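PDB 4TS6: Rab3 interacting molecule variant 2 from Drosophila melanogaster, which probably serves as an active-zone scaffold that promotes synaptic vesicle release, here represented by its C2A domain. Local coordinates for residues K49-L53 with P54-H58. Numbering follows the deposited sequence.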
ATOM      1  N   LYS A  49       0.023  -5.275   0.592  1.00 18.18           N
ATOM      2  CA  LYS A  49      -0.615  -5.461   1.872  1.00 16.03           C
ATOM      3  C   LYS A  49      -0.564  -4.120   2.578  1.00 20.75           C
ATOM      4  O   LYS A  49       0.415  -3.387   2.453  1.00 23.72           O
ATOM      5  CB  LYS A  49       0.137  -6.522   2.686  1.00 20.70           C
ATOM      6  CG  LYS A  49      -0.703  -7.734   3.033  1.00 42.23           C
ATOM      7  CD  LYS A  49       0.052  -9.049   2.879  1.00 48.47           C
ATOM      8  CE  LYS A  49       1.073  -9.289   3.979  1.00 56.78           C
ATOM      9  NZ  LYS A  49       1.549 -10.718   3.981  1.00 51.33           N
ATOM     10  N   VAL A  50      -1.614  -3.787   3.321  1.00 21.29           N
ATOM     11  CA  VAL A  50      -1.635  -2.505   4.031  1.00 17.24           C
ATOM     12  C   VAL A  50      -1.990  -2.781   5.478  1.00 22.20           C
ATOM     13  O   VAL A  50      -2.897  -3.574   5.753  1.00 18.68           O
ATOM     14  CB  VAL A  50      -2.707  -1.573   3.460  1.00 21.23           C
ATOM     15  CG1 VAL A  50      -2.652  -0.195   4.131  1.00 24.44           C
ATOM     16  CG2 VAL A  50      -2.539  -1.441   1.955  1.00 26.39           C
ATOM     17  N   PHE A  51      -1.274  -2.137   6.402  1.00 18.66           N
ATOM     18  CA  PHE A  51      -1.607  -2.228   7.824  1.00 22.18           C
ATOM     19  C   PHE A  51      -1.699  -0.836   8.380  1.00 26.22           C
ATOM     20  O   PHE A  51      -0.939   0.040   7.958  1.00 21.78           O
ATOM     21  CB  PHE A  51      -0.500  -2.953   8.588  1.00 23.14           C
ATOM     22  CG  PHE A  51      -0.566  -4.439   8.472  1.00 24.50           C
ATOM     23  CD1 PHE A  51       0.052  -5.091   7.421  1.00 27.11           C
ATOM     24  CD2 PHE A  51      -1.247  -5.182   9.419  1.00 29.11           C
ATOM     25  CE1 PHE A  51      -0.009  -6.483   7.316  1.00 30.18           C
ATOM     26  CE2 PHE A  51      -1.312  -6.564   9.328  1.00 28.45           C
ATOM     27  CZ  PHE A  51      -0.691  -7.208   8.272  1.00 30.91           C
ATOM     28  N   LEU A  52      -2.603  -0.617   9.332  1.00 16.74           N
ATOM     29  CA  LEU A  52      -2.586   0.658  10.061  1.00 24.49           C
ATOM     30  C   LEU A  52      -1.946   0.394  11.407  1.00 27.61           C
ATOM     31  O   LEU A  52      -2.619  -0.060  12.338  1.00 29.29           O
ATOM     32  CB  LEU A  52      -4.003   1.207  10.242  1.00 21.41           C
ATOM     33  CG  LEU A  52      -4.120   2.544  10.973  1.00 25.68           C
ATOM     34  CD1 LEU A  52      -3.402   3.634  10.170  1.00 26.19           C
ATOM     35  CD2 LEU A  52      -5.573   2.901  11.175  1.00 28.23           C
ATOM     36  N   LEU A  53      -0.645   0.663  11.506  1.00 23.00           N
ATOM     37  CA  LEU A  53       0.135   0.298  12.692  1.00 17.47           C
ATOM     38  C   LEU A  53      -0.155   1.270  13.835  1.00 18.24           C
ATOM     39  O   LEU A  53      -0.511   2.422  13.576  1.00 27.21           O
ATOM     40  CB  LEU A  53       1.633   0.286  12.363  1.00 20.27           C
ATOM     41  CG  LEU A  53       2.085  -0.665  11.262  1.00 23.25           C
ATOM     42  CD1 LEU A  53       3.591  -0.562  11.111  1.00 22.98           C
ATOM     43  CD2 LEU A  53       1.693  -2.068  11.626  1.00 24.68           C
ATOM     44  N   PRO A  54       0.034   0.838  15.108  1.00 22.31           N
ATOM     45  CA  PRO A  54       0.655  -0.391  15.629  1.00 25.44           C
ATOM     46  C   PRO A  54      -0.128  -1.706  15.473  1.00 34.72           C
ATOM     47  O   PRO A  54       0.487  -2.770  15.604  1.00 45.56           O
ATOM     48  CB  PRO A  54       0.866  -0.073  17.119  1.00 29.19           C
ATOM     49  CG  PRO A  54      -0.183   0.959  17.433  1.00 31.24           C
ATOM     50  CD  PRO A  54      -0.249   1.805  16.190  1.00 27.46           C
ATOM     51  N   ASP A  55      -1.425  -1.655  15.197  1.00 28.01           N
ATOM     52  CA  ASP A  55      -2.217  -2.899  15.122  1.00 27.93           C
ATOM     53  C   ASP A  55      -1.754  -3.829  14.000  1.00 28.98           C
ATOM     54  O   ASP A  55      -1.743  -3.437  12.829  1.00 35.23           O
ATOM     55  CB  ASP A  55      -3.696  -2.568  14.943  1.00 40.72           C
ATOM     56  CG  ASP A  55      -4.596  -3.797  15.025  1.00 49.96           C
ATOM     57  OD1 ASP A  55      -4.090  -4.948  15.133  1.00 47.83           O
ATOM     58  OD2 ASP A  55      -5.825  -3.598  14.966  1.00 49.58           O
ATOM     59  N   ARG A  56      -1.372  -5.062  14.349  1.00 34.19           N
ATOM     60  CA  ARG A  56      -0.924  -6.033  13.335  1.00 42.03           C
ATOM     61  C   ARG A  56      -1.850  -7.254  13.184  1.00 46.66           C
ATOM     62  O   ARG A  56      -1.477  -8.261  12.565  1.00 44.67           O
ATOM     63  CB  ARG A  56       0.517  -6.498  13.610  1.00 48.65           C
ATOM     64  CG  ARG A  56       1.607  -5.495  13.225  1.00 45.51           C
ATOM     65  CD  ARG A  56       2.605  -6.080  12.227  1.00 52.63           C
ATOM     66  NE  ARG A  56       3.679  -5.135  11.919  1.00 61.03           N
ATOM     67  CZ  ARG A  56       4.044  -4.776  10.690  1.00 63.08           C
ATOM     68  NH1 ARG A  56       3.438  -5.295   9.629  1.00 61.65           N
ATOM     69  NH2 ARG A  56       5.030  -3.902  10.523  1.00 63.24           N
ATOM     70  N   SER A  57      -3.049  -7.164  13.748  1.00 40.20           N
ATOM     71  CA  SER A  57      -3.987  -8.283  13.717  1.00 46.01           C
ATOM     72  C   SER A  57      -4.695  -8.319  12.367  1.00 51.30           C
ATOM     73  O   SER A  57      -4.518  -7.423  11.550  1.00 35.43           O
ATOM     74  CB  SER A  57      -5.007  -8.148  14.841  1.00 44.94           C
ATOM     75  OG  SER A  57      -5.761  -6.956  14.691  1.00 41.67           O
ATOM     76  N   HIS A  58      -5.491  -9.357  12.131  1.00 57.27           N
ATOM     77  CA  HIS A  58      -6.291  -9.460  10.908  1.00 56.52           C
ATOM     78  C   HIS A  58      -7.141  -8.204  10.696  1.00 50.72           C
ATOM     79  O   HIS A  58      -7.479  -7.847   9.568  1.00 50.77           O
ATOM     80  CB  HIS A  58      -7.199 -10.690  10.998  1.00 67.04           C
ATOM     81  CG  HIS A  58      -7.936 -10.788  12.298  1.00 82.69           C
ATOM     82  ND1 HIS A  58      -7.402 -11.402  13.411  1.00 90.72           N
ATOM     83  CD2 HIS A  58      -9.153 -10.323  12.671  1.00 87.37           C
ATOM     84  CE1 HIS A  58      -8.263 -11.323  14.412  1.00 91.18           C
ATOM     85  NE2 HIS A  58      -9.333 -10.673  13.990  1.00 91.22           N
TER
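Leu53 and Phe51, two residues apart and so on the same side of strand 46-53, are both met by the side chain of Arg56, which folds back over them from the loop that follows. Van der Waals packing comes first: Leu53 CD2 sits under the centre of the guanidinium face, 3.7 Å from Arg56 CZ, while the arginine's aliphatic CG also packs on this methyl. The bend at chi2 (-122°) lets the chain pass across both residues. Over the Phe51 ring, Arg56 NH1 lies toward the rim, 4.0 Å from Phe51 CD1; this cation-pi approach is long and at most weakly attractive. At the ring's edge, Phe51 CD2 is 3.9 Å from Asp55 O.

A cis peptide, which proline readily takes, joins Leu53 to Pro54 as the strand ends. Next comes an Asx turn: the short Asp55 carboxylate reaches the N-H two residues on, Ser57 N meeting OD1 of Asp55 (2.8 Å) on the anti side, tilted from the carboxylate plane. Serine adds a hydroxyl, OG, at the syn lone pair, so two bonds grip one oxygen.

Arg56 is long and flat-ended enough to lie over Leu53 while NH2 salt-bridges Glu95 on strand 93-100; charge pairing thus probably fixes the guanidinium, tying this surface loop to one sheet of the C2 beta-sandwich.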